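PDB 2Y0H: probable porin from Pseudomonas aeruginosa, which probably acts as a porin, forming a beta-barrel channel of the OprD family through the outer membrane. Local coordinates for residues S6-D11 and L40-G45; S44-G49 and T96-Y101; T58-V63 and Y90-L95. One frame throughout, in Å; residues are numbered along the deposited sequence.

Contact 1 of 3, residues S6-D11 and L40-G45. With C8E ((hydroxyethyloxy)tri(ethyloxy)octane), chain K; C8E ((hydroxyethyloxy)tri(ethyloxy)octane), chain F.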
loop_
_atom_site.group_PDB
_atom_site.type_symbol
_atom_site.label_atom_id
_atom_site.label_comp_id
_atom_site.label_asym_id
_atom_site.label_seq_id
_atom_site.Cartn_x
_atom_site.Cartn_y
_atom_site.Cartn_z
ATOM N N SER A 6 11.986 -7.917 24.301
ATOM C CA SER A 6 12.313 -6.810 23.424
ATOM C C SER A 6 13.100 -7.340 22.224
ATOM O O SER A 6 13.653 -8.437 22.271
ATOM C CB SER A 6 13.085 -5.717 24.175
ATOM O OG SER A 6 14.485 -5.870 24.021
ATOM N N SER A 7 13.117 -6.576 21.139
ATOM C CA SER A 7 13.896 -6.941 19.970
ATOM C C SER A 7 14.331 -5.703 19.202
ATOM O O SER A 7 13.726 -4.635 19.331
ATOM C CB SER A 7 13.126 -7.915 19.062
ATOM O OG SER A 7 11.868 -7.394 18.664
ATOM N N ALA A 8 15.397 -5.851 18.421
ATOM C CA ALA A 8 15.854 -4.793 17.539
ATOM C C ALA A 8 16.200 -5.345 16.157
ATOM O O ALA A 8 16.800 -6.416 16.032
ATOM C CB ALA A 8 17.039 -4.062 18.152
ATOM N N HIS A 9 15.809 -4.621 15.116
ATOM C CA HIS A 9 16.136 -5.033 13.757
ATOM C C HIS A 9 16.577 -3.846 12.938
ATOM O O HIS A 9 16.229 -2.699 13.230
ATOM C CB HIS A 9 14.941 -5.694 13.068
ATOM C CG HIS A 9 14.542 -7.006 13.661
ATOM N ND1 HIS A 9 13.848 -7.106 14.848
ATOM C CD2 HIS A 9 14.721 -8.276 13.221
ATOM C CE1 HIS A 9 13.622 -8.379 15.116
ATOM N NE2 HIS A 9 14.140 -9.110 14.144
ATOM N N LEU A 10 17.353 -4.128 11.906
ATOM C CA LEU A 10 17.718 -3.113 10.945
ATOM C C LEU A 10 17.335 -3.619 9.563
ATOM O O LEU A 10 17.861 -4.635 9.089
ATOM C CB LEU A 10 19.211 -2.783 11.027
ATOM C CG LEU A 10 19.754 -1.799 9.985
ATOM C CD1 LEU A 10 19.078 -0.437 10.128
ATOM C CD2 LEU A 10 21.270 -1.670 10.103
ATOM N N ASP A 11 16.392 -2.921 8.936
ATOM C CA ASP A 11 15.954 -3.272 7.594
ATOM C C ASP A 11 16.785 -2.491 6.585
ATOM O O ASP A 11 16.878 -1.272 6.663
ATOM C CB ASP A 11 14.475 -2.945 7.399
ATOM C CG ASP A 11 13.564 -3.722 8.345
ATOM O OD1 ASP A 11 13.853 -4.902 8.641
ATOM O OD2 ASP A 11 12.555 -3.145 8.799
ATOM N N LEU A 40 15.540 1.309 11.276
ATOM C CA LEU A 40 15.889 0.737 12.551
ATOM C C LEU A 40 14.616 0.569 13.369
ATOM O O LEU A 40 13.927 1.542 13.672
ATOM C CB LEU A 40 16.881 1.651 13.277
ATOM C CG LEU A 40 17.228 1.283 14.716
ATOM C CD1 LEU A 40 17.940 -0.061 14.775
ATOM C CD2 LEU A 40 18.077 2.371 15.359
ATOM N N ARG A 41 14.296 -0.674 13.706
ATOM C CA ARG A 41 13.096 -0.976 14.479
ATOM C C ARG A 41 13.462 -1.496 15.865
ATOM O O ARG A 41 14.063 -2.563 16.001
ATOM C CB ARG A 41 12.229 -2.003 13.738
ATOM C CG ARG A 41 11.532 -1.444 12.517
ATOM C CD ARG A 41 10.691 -2.494 11.784
ATOM N NE ARG A 41 11.523 -3.528 11.174
ATOM C CZ ARG A 41 11.593 -4.786 11.600
ATOM N NH1 ARG A 41 10.863 -5.181 12.635
ATOM N NH2 ARG A 41 12.385 -5.655 10.982
ATOM N N LEU A 42 13.121 -0.726 16.891
ATOM C CA LEU A 42 13.316 -1.159 18.268
ATOM C C LEU A 42 11.940 -1.445 18.838
ATOM O O LEU A 42 11.032 -0.632 18.680
ATOM C CB LEU A 42 14.015 -0.065 19.073
ATOM C CG LEU A 42 15.544 -0.032 19.212
ATOM C CD1 LEU A 42 16.282 -0.510 17.974
ATOM C CD2 LEU A 42 16.025 1.368 19.630
ATOM N N GLN A 43 11.756 -2.604 19.456
ATOM C CA GLN A 43 10.453 -2.927 20.031
ATOM C C GLN A 43 10.654 -3.511 21.413
ATOM O O GLN A 43 11.348 -4.512 21.576
ATOM C CB GLN A 43 9.664 -3.919 19.167
ATOM C CG GLN A 43 9.571 -3.575 17.687
ATOM C CD GLN A 43 9.073 -4.752 16.855
ATOM O OE1 GLN A 43 7.871 -4.917 16.638
ATOM N NE2 GLN A 43 9.995 -5.581 16.400
ATOM N N SER A 44 10.057 -2.878 22.413
ATOM C CA SER A 44 10.191 -3.374 23.767
ATOM C C SER A 44 9.196 -4.499 23.907
ATOM O O SER A 44 8.278 -4.607 23.109
ATOM C CB SER A 44 9.845 -2.279 24.773
ATOM O OG SER A 44 8.443 -2.209 24.941
ATOM N N GLY A 45 9.371 -5.339 24.917
ATOM C CA GLY A 45 8.300 -6.227 25.324
ATOM C C GLY A 45 7.250 -5.413 26.062
ATOM O O GLY A 45 7.313 -4.186 26.073
HETATM C C8 C8E K . 9.969 -7.923 28.417
HETATM O O9 C8E K . 10.006 -6.506 28.472
HETATM C C10 C8E K . 8.970 -5.939 29.257
HETATM C C11 C8E K . 9.461 -4.740 30.075
HETATM O O12 C8E K . 10.005 -3.719 29.253
HETATM C C13 C8E K . 9.107 -2.653 29.010
HETATM C C14 C8E K . 9.828 -1.384 28.542
HETATM O O15 C8E K . 11.224 -1.577 28.381
HETATM C C1 C8E F . 13.580 2.412 22.555
HETATM C C2 C8E F . 12.665 1.192 22.608
HETATM C C3 C8E F . 13.034 0.334 23.814
HETATM C C4 C8E F . 13.784 -0.936 23.423
HETATM C C5 C8E F . 13.565 -2.001 24.495
#
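Residues Ser-7 to Asp-11 run antiparallel to Leu-40 to Gln-43, the strand axes approaching to 4.7 Å at 168°, with Ser-7/Gln-43 and His-9/Arg-41 as hydrogen-bonded pairs and Ala-8/Leu-42 and Leu-10/Leu-40 as non-hydrogen-bonded pairs. The alternation sorts the side chains into a polar face and an apolar one, as expected of a membrane barrel wall. On the polar face Arg-41 reaches diagonally to Asp-11. Its chain, bent at chi3 (-67°), presents NE and NH2 side-on to the carboxylate: NE meets Asp-11 OD2 at 2.6 Å and NH2 meets Asp-11 OD1 at 2.9 Å. Both oxygens are approached on their syn sides, and the two flat groups are nearly coplanar, 16° apart, so the bidentate salt bridge fixes the rotation of each. The same guanidinium carries His-9 CB over one face, with NH2 3.3 Å from that carbon. On the other side of the sheet the contacts are purely apolar: Ala-8 CB touches Leu-42 CD1 at 3.6 Å, and a detergent alkyl tail brings its C1 to 4.0 Å from Leu-42 CD2, consistent with a lipid-facing surface. Asp-11 OD1 also bonds Thr-387 OG1. The hairpin of strands 7-22 and 30-43 thus stands between strand 376-389, whose Leu-388 bonds Leu-10 to close the barrel (Leu-390, just beyond, bonds Ala-8), and strand 51-64, which pairs with Leu-40 and Leu-42.

Contact 2 of 3, residues S44-G49 and T96-Y101. With C8E ((hydroxyethyloxy)tri(ethyloxy)octane), chain K.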
loop_
_atom_site.group_PDB
_atom_site.type_symbol
_atom_site.label_atom_id
_atom_site.label_comp_id
_atom_site.label_asym_id
_atom_site.label_seq_id
_atom_site.Cartn_x
_atom_site.Cartn_y
_atom_site.Cartn_z
ATOM N N SER A 44 10.057 -2.878 22.413
ATOM C CA SER A 44 10.191 -3.374 23.767
ATOM C C SER A 44 9.196 -4.499 23.907
ATOM O O SER A 44 8.278 -4.607 23.109
ATOM C CB SER A 44 9.845 -2.279 24.773
ATOM O OG SER A 44 8.443 -2.209 24.941
ATOM N N GLY A 45 9.371 -5.339 24.917
ATOM C CA GLY A 45 8.300 -6.227 25.324
ATOM C C GLY A 45 7.250 -5.413 26.062
ATOM O O GLY A 45 7.313 -4.186 26.073
ATOM N N PHE A 46 6.291 -6.085 26.688
ATOM C CA PHE A 46 5.240 -5.400 27.431
ATOM C C PHE A 46 5.405 -5.533 28.946
ATOM O O PHE A 46 5.714 -6.612 29.454
ATOM C CB PHE A 46 3.865 -5.934 27.025
ATOM C CG PHE A 46 3.335 -5.341 25.756
ATOM C CD1 PHE A 46 2.654 -4.134 25.775
ATOM C CD2 PHE A 46 3.518 -5.985 24.544
ATOM C CE1 PHE A 46 2.167 -3.583 24.609
ATOM C CE2 PHE A 46 3.025 -5.439 23.368
ATOM C CZ PHE A 46 2.354 -4.240 23.395
ATOM N N THR A 47 5.192 -4.435 29.664
ATOM C CA THR A 47 5.167 -4.478 31.121
ATOM C C THR A 47 4.139 -5.500 31.605
ATOM O O THR A 47 2.974 -5.449 31.211
ATOM C CB THR A 47 4.830 -3.094 31.710
ATOM O OG1 THR A 47 6.045 -2.414 32.052
ATOM C CG2 THR A 47 3.970 -3.230 32.955
ATOM N N GLY A 48 4.571 -6.424 32.460
ATOM C CA GLY A 48 3.702 -7.483 32.954
ATOM C C GLY A 48 2.429 -6.998 33.629
ATOM O O GLY A 48 2.355 -5.858 34.087
ATOM N N GLY A 49 1.422 -7.865 33.691
ATOM C CA GLY A 49 0.152 -7.516 34.309
ATOM C C GLY A 49 -0.961 -7.334 33.291
ATOM O O GLY A 49 -0.690 -7.243 32.095
ATOM N N THR A 96 6.795 5.123 19.407
ATOM C CA THR A 96 5.440 4.603 19.484
ATOM C C THR A 96 5.197 3.987 20.860
ATOM O O THR A 96 5.746 2.930 21.183
ATOM C CB THR A 96 5.200 3.522 18.419
ATOM O OG1 THR A 96 5.591 4.024 17.139
ATOM C CG2 THR A 96 3.747 3.119 18.395
ATOM N N ALA A 97 4.387 4.659 21.674
ATOM C CA ALA A 97 3.961 4.105 22.951
ATOM C C ALA A 97 2.920 3.043 22.646
ATOM O O ALA A 97 2.136 3.215 21.721
ATOM C CB ALA A 97 3.359 5.203 23.837
ATOM N N LYS A 98 2.924 1.943 23.392
ATOM C CA LYS A 98 1.906 0.912 23.211
ATOM C C LYS A 98 1.318 0.443 24.544
ATOM O O LYS A 98 2.051 0.224 25.508
ATOM C CB LYS A 98 2.439 -0.277 22.391
ATOM C CG LYS A 98 3.679 -0.948 22.948
ATOM C CD LYS A 98 4.344 -1.848 21.909
ATOM C CE LYS A 98 5.561 -2.555 22.513
ATOM N NZ LYS A 98 6.355 -3.373 21.532
ATOM N N LEU A 99 -0.010 0.312 24.587
ATOM C CA LEU A 99 -0.710 -0.272 25.727
ATOM C C LEU A 99 -1.411 -1.532 25.264
ATOM O O LEU A 99 -1.817 -1.628 24.105
ATOM C CB LEU A 99 -1.763 0.681 26.280
ATOM C CG LEU A 99 -1.378 2.122 26.630
ATOM C CD1 LEU A 99 -2.591 2.851 27.197
ATOM C CD2 LEU A 99 -0.226 2.163 27.605
ATOM N N ARG A 100 -1.577 -2.490 26.168
ATOM C CA ARG A 100 -2.259 -3.730 25.818
ATOM C C ARG A 100 -3.108 -4.265 26.972
ATOM O O ARG A 100 -2.698 -4.224 28.137
ATOM C CB ARG A 100 -1.245 -4.776 25.372
ATOM C CG ARG A 100 -1.814 -5.860 24.500
ATOM C CD ARG A 100 -0.694 -6.692 23.898
ATOM N NE ARG A 100 0.078 -7.366 24.938
ATOM C CZ ARG A 100 1.030 -8.264 24.702
ATOM N NH1 ARG A 100 1.324 -8.598 23.447
ATOM N NH2 ARG A 100 1.682 -8.829 25.716
ATOM N N TYR A 101 -4.298 -4.754 26.632
ATOM C CA TYR A 101 -5.206 -5.358 27.599
ATOM C C TYR A 101 -6.054 -6.396 26.887
ATOM O O TYR A 101 -6.692 -6.098 25.879
ATOM C CB TYR A 101 -6.093 -4.290 28.246
ATOM C CG TYR A 101 -7.060 -4.825 29.289
ATOM C CD1 TYR A 101 -6.612 -5.235 30.542
ATOM C CD2 TYR A 101 -8.419 -4.901 29.028
ATOM C CE1 TYR A 101 -7.493 -5.715 31.498
ATOM C CE2 TYR A 101 -9.306 -5.376 29.978
ATOM C CZ TYR A 101 -8.839 -5.782 31.211
ATOM O OH TYR A 101 -9.725 -6.254 32.155
HETATM C C8 C8E K . 9.969 -7.923 28.417
HETATM O O9 C8E K . 10.006 -6.506 28.472
HETATM C C10 C8E K . 8.970 -5.939 29.257
HETATM C C11 C8E K . 9.461 -4.740 30.075
HETATM O O12 C8E K . 10.005 -3.719 29.253
HETATM C C13 C8E K . 9.107 -2.653 29.010
HETATM C C14 C8E K . 9.828 -1.384 28.542
HETATM O O15 C8E K . 11.224 -1.577 28.381
#
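Phe-46 and Lys-98 come together because Lys-98 CG lies between its backbone N and carbonyl carbon (chi1 57°), from where the extended chain rises off the strand past the ring; Arg-100, bent at chi3 (62°), folds its guanidinium back against the same ring from the opposite side. The phenyl group is thereby clamped between two basic side chains, an example of cationic residues using both their charge and their methylenes. On one face the guanidinium of Arg-100 lies flat, its plane 18° from the ring and the centres 3.9 Å apart. This cation-pi stack is off-centre: Arg-100 CZ sits 3.4 Å from Phe-46 CD2, while CD of the same arginine lies over the ring in a CH-pi contact. On the other face Lys-98 CE lies over the ring in a CH-pi contact, 4.1 Å from the centroid, while Lys-98 CD passes the rim 3.4 Å from Phe-46 CZ. The ammonium group travels beyond the ring, where NZ gives a 2.8 Å hydrogen bond to Ser-44 O, its approach tilted from the carbonyl plane. A salt bridge from Lys-98 NZ to Asp-56 completes the grip, so the buried amine is tied to the turn and to the neighbouring strand at once. Outside this clamp, Phe-46 O rests 3.3 Å from C10 of a detergent molecule. Segment 44-49 is the turn from strand 30-43 into strand 51-64, bonded to the latter through Ser-44/Leu-55 and Thr-47/Phe-53; the Phe-46 side chain reaches past that strand to 87-101, while Gln-105 of strand 104-108 touches both Phe-46 and Lys-98.

Contact 3 of 3, residues T58-V63 and Y90-L95. With C8E ((hydroxyethyloxy)tri(ethyloxy)octane), chain N.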
loop_
_atom_site.group_PDB
_atom_site.type_symbol
_atom_site.label_atom_id
_atom_site.label_comp_id
_atom_site.label_asym_id
_atom_site.label_seq_id
_atom_site.Cartn_x
_atom_site.Cartn_y
_atom_site.Cartn_z
ATOM N N THR A 58 11.179 3.815 15.830
ATOM C CA THR A 58 11.437 3.532 14.426
ATOM C C THR A 58 12.333 4.629 13.865
ATOM O O THR A 58 11.931 5.786 13.808
ATOM C CB THR A 58 10.135 3.441 13.609
ATOM O OG1 THR A 58 9.311 2.384 14.120
ATOM C CG2 THR A 58 10.444 3.175 12.128
ATOM N N GLY A 59 13.557 4.273 13.482
ATOM C CA GLY A 59 14.485 5.241 12.919
ATOM C C GLY A 59 14.615 5.050 11.417
ATOM O O GLY A 59 14.801 3.928 10.957
ATOM N N LEU A 60 14.506 6.132 10.651
ATOM C CA LEU A 60 14.593 6.044 9.191
ATOM C C LEU A 60 15.716 6.898 8.614
ATOM O O LEU A 60 15.879 8.065 8.987
ATOM C CB LEU A 60 13.267 6.437 8.523
ATOM C CG LEU A 60 12.010 5.672 8.955
ATOM C CD1 LEU A 60 11.373 6.328 10.174
ATOM C CD2 LEU A 60 11.007 5.594 7.811
ATOM N N LEU A 61 16.464 6.316 7.680
ATOM C CA LEU A 61 17.546 7.021 6.994
ATOM C C LEU A 61 17.593 6.657 5.519
ATOM O O LEU A 61 17.670 5.485 5.152
ATOM C CB LEU A 61 18.901 6.723 7.652
ATOM C CG LEU A 61 20.133 7.388 7.020
ATOM C CD1 LEU A 61 20.132 8.882 7.261
ATOM C CD2 LEU A 61 21.412 6.768 7.556
ATOM N N GLY A 62 17.538 7.674 4.671
ATOM C CA GLY A 62 17.664 7.481 3.243
ATOM C C GLY A 62 18.921 8.177 2.767
ATOM O O GLY A 62 19.192 9.316 3.148
ATOM N N VAL A 63 19.694 7.495 1.936
ATOM C CA VAL A 63 20.970 8.036 1.493
ATOM C C VAL A 63 21.074 7.952 -0.013
ATOM O O VAL A 63 20.821 6.905 -0.607
ATOM C CB VAL A 63 22.154 7.260 2.098
ATOM C CG1 VAL A 63 22.142 7.336 3.626
ATOM C CG2 VAL A 63 22.094 5.822 1.651
ATOM N N TYR A 90 17.545 11.916 3.909
ATOM C CA TYR A 90 16.385 11.989 4.774
ATOM C C TYR A 90 16.632 11.145 6.016
ATOM O O TYR A 90 17.167 10.029 5.936
ATOM C CB TYR A 90 15.120 11.502 4.055
ATOM C CG TYR A 90 13.916 11.436 4.971
ATOM C CD1 TYR A 90 13.183 12.582 5.268
ATOM C CD2 TYR A 90 13.524 10.237 5.556
ATOM C CE1 TYR A 90 12.087 12.536 6.119
ATOM C CE2 TYR A 90 12.430 10.178 6.411
ATOM C CZ TYR A 90 11.719 11.332 6.690
ATOM O OH TYR A 90 10.632 11.283 7.531
ATOM N N SER A 91 16.271 11.690 7.168
ATOM C CA SER A 91 16.285 10.921 8.396
ATOM C C SER A 91 15.140 11.373 9.292
ATOM O O SER A 91 14.712 12.524 9.246
ATOM C CB SER A 91 17.628 11.054 9.114
ATOM O OG SER A 91 17.849 12.383 9.520
ATOM N N HIS A 92 14.638 10.454 10.100
ATOM C CA HIS A 92 13.590 10.780 11.053
ATOM C C HIS A 92 13.598 9.728 12.122
ATOM O O HIS A 92 13.899 8.566 11.859
ATOM C CB HIS A 92 12.224 10.818 10.375
ATOM C CG HIS A 92 11.089 11.044 11.323
ATOM N ND1 HIS A 92 10.851 12.261 11.925
ATOM C CD2 HIS A 92 10.125 10.206 11.776
ATOM C CE1 HIS A 92 9.785 12.165 12.702
ATOM N NE2 HIS A 92 9.327 10.927 12.631
ATOM N N LEU A 93 13.296 10.137 13.342
ATOM C CA LEU A 93 13.142 9.196 14.430
ATOM C C LEU A 93 11.767 9.381 15.046
ATOM O O LEU A 93 11.412 10.476 15.454
ATOM C CB LEU A 93 14.231 9.400 15.472
ATOM C CG LEU A 93 14.208 8.504 16.718
ATOM C CD1 LEU A 93 13.138 8.946 17.670
ATOM C CD2 LEU A 93 14.040 7.038 16.358
ATOM N N GLY A 94 10.985 8.311 15.103
ATOM C CA GLY A 94 9.690 8.373 15.746
ATOM C C GLY A 94 9.613 7.341 16.846
ATOM O O GLY A 94 10.262 6.285 16.765
ATOM N N LEU A 95 8.821 7.649 17.869
ATOM C CA LEU A 95 8.526 6.708 18.942
ATOM C C LEU A 95 7.074 6.312 18.892
ATOM O O LEU A 95 6.230 7.067 18.406
ATOM C CB LEU A 95 8.811 7.318 20.321
ATOM C CG LEU A 95 10.246 7.773 20.564
ATOM C CD1 LEU A 95 10.369 8.359 21.955
ATOM C CD2 LEU A 95 11.215 6.621 20.379
HETATM C C1 C8E N . 20.124 4.457 10.484
HETATM C C2 C8E N . 18.960 4.050 11.378
HETATM C C3 C8E N . 18.003 5.219 11.593
HETATM C C4 C8E N . 18.449 6.163 12.708
HETATM C C5 C8E N . 18.334 7.618 12.243
HETATM C C6 C8E N . 17.583 8.489 13.246
HETATM C C7 C8E N . 17.500 9.930 12.742
HETATM C C8 C8E N . 18.009 10.944 13.762
HETATM O O9 C8E N . 18.653 12.023 13.103
HETATM C C10 C8E N . 17.884 13.210 13.046
HETATM C C11 C8E N . 18.807 14.400 12.771
#
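In the antiparallel wall of the barrel, Thr-58 to Val-63 and Tyr-90 to Leu-95 illustrate how backbone bonds carry a strand pairing where glycines keep the side chains few. Three hydrogen-bonded pairs, Thr-58/Gly-94, Leu-60/His-92 and Gly-62/Tyr-90, give six amide bonds. The shortest runs from Gly-62 N to Tyr-90 O at 2.7 Å. The longest is its return bond, with Tyr-90 N 3.2 Å from Gly-62 O. Between the pairs Ser-91 CA presses close to Leu-60 O, at 2.9 Å, in a CA-H...O contact. Side chains meet sparingly. Leu-60 CD1 lies at the edge of the His-92 ring, 4.4 Å from its CD2, and Leu-60 CB is equally far from Tyr-90 CE2. On the opposite face Leu-61 CG is anti to the backbone N (chi1 179°), bringing CD1 to 3.8 Å from Ser-91 CB. A detergent molecule runs across this face: its C3 lies 3.4 Å from Gly-59 C, where the glycine leaves room for the alkyl chain, and its C10 reaches Ser-91 OG at 3.6 Å. Strand 30-43 borders 58-63, Leu-40 bonding Gly-59 and Phe-38 bonding Leu-61, and on the face of Tyr-90 and His-92, Arg-154 of strand 143-154 touches the side chains of both.

How the contacts relate
All three contacts are partly buried pieces of one barrel wall and none is a true core; contact 2 lies farthest from the chain centre, about 27 Å centre to centre, against 22 and 19 Å for contacts 1 and 3. Contacts 1 and 3 are strand pairings joined where Leu-40 pairs with Gly-59. Both have a detergent-touching face, but contact 1 adds a salt bridge on the other, whereas contact 3 relies on backbone bonds, its glycines leaving few side chains to meet. In contact 2 the turn 44-49 is held to strand 87-101 by cation-pi and CH-pi packing and a lysine-to-carbonyl hydrogen bond. It shares Ser-44 and Gly-45 with contact 1, and strand 87-101 with contact 3.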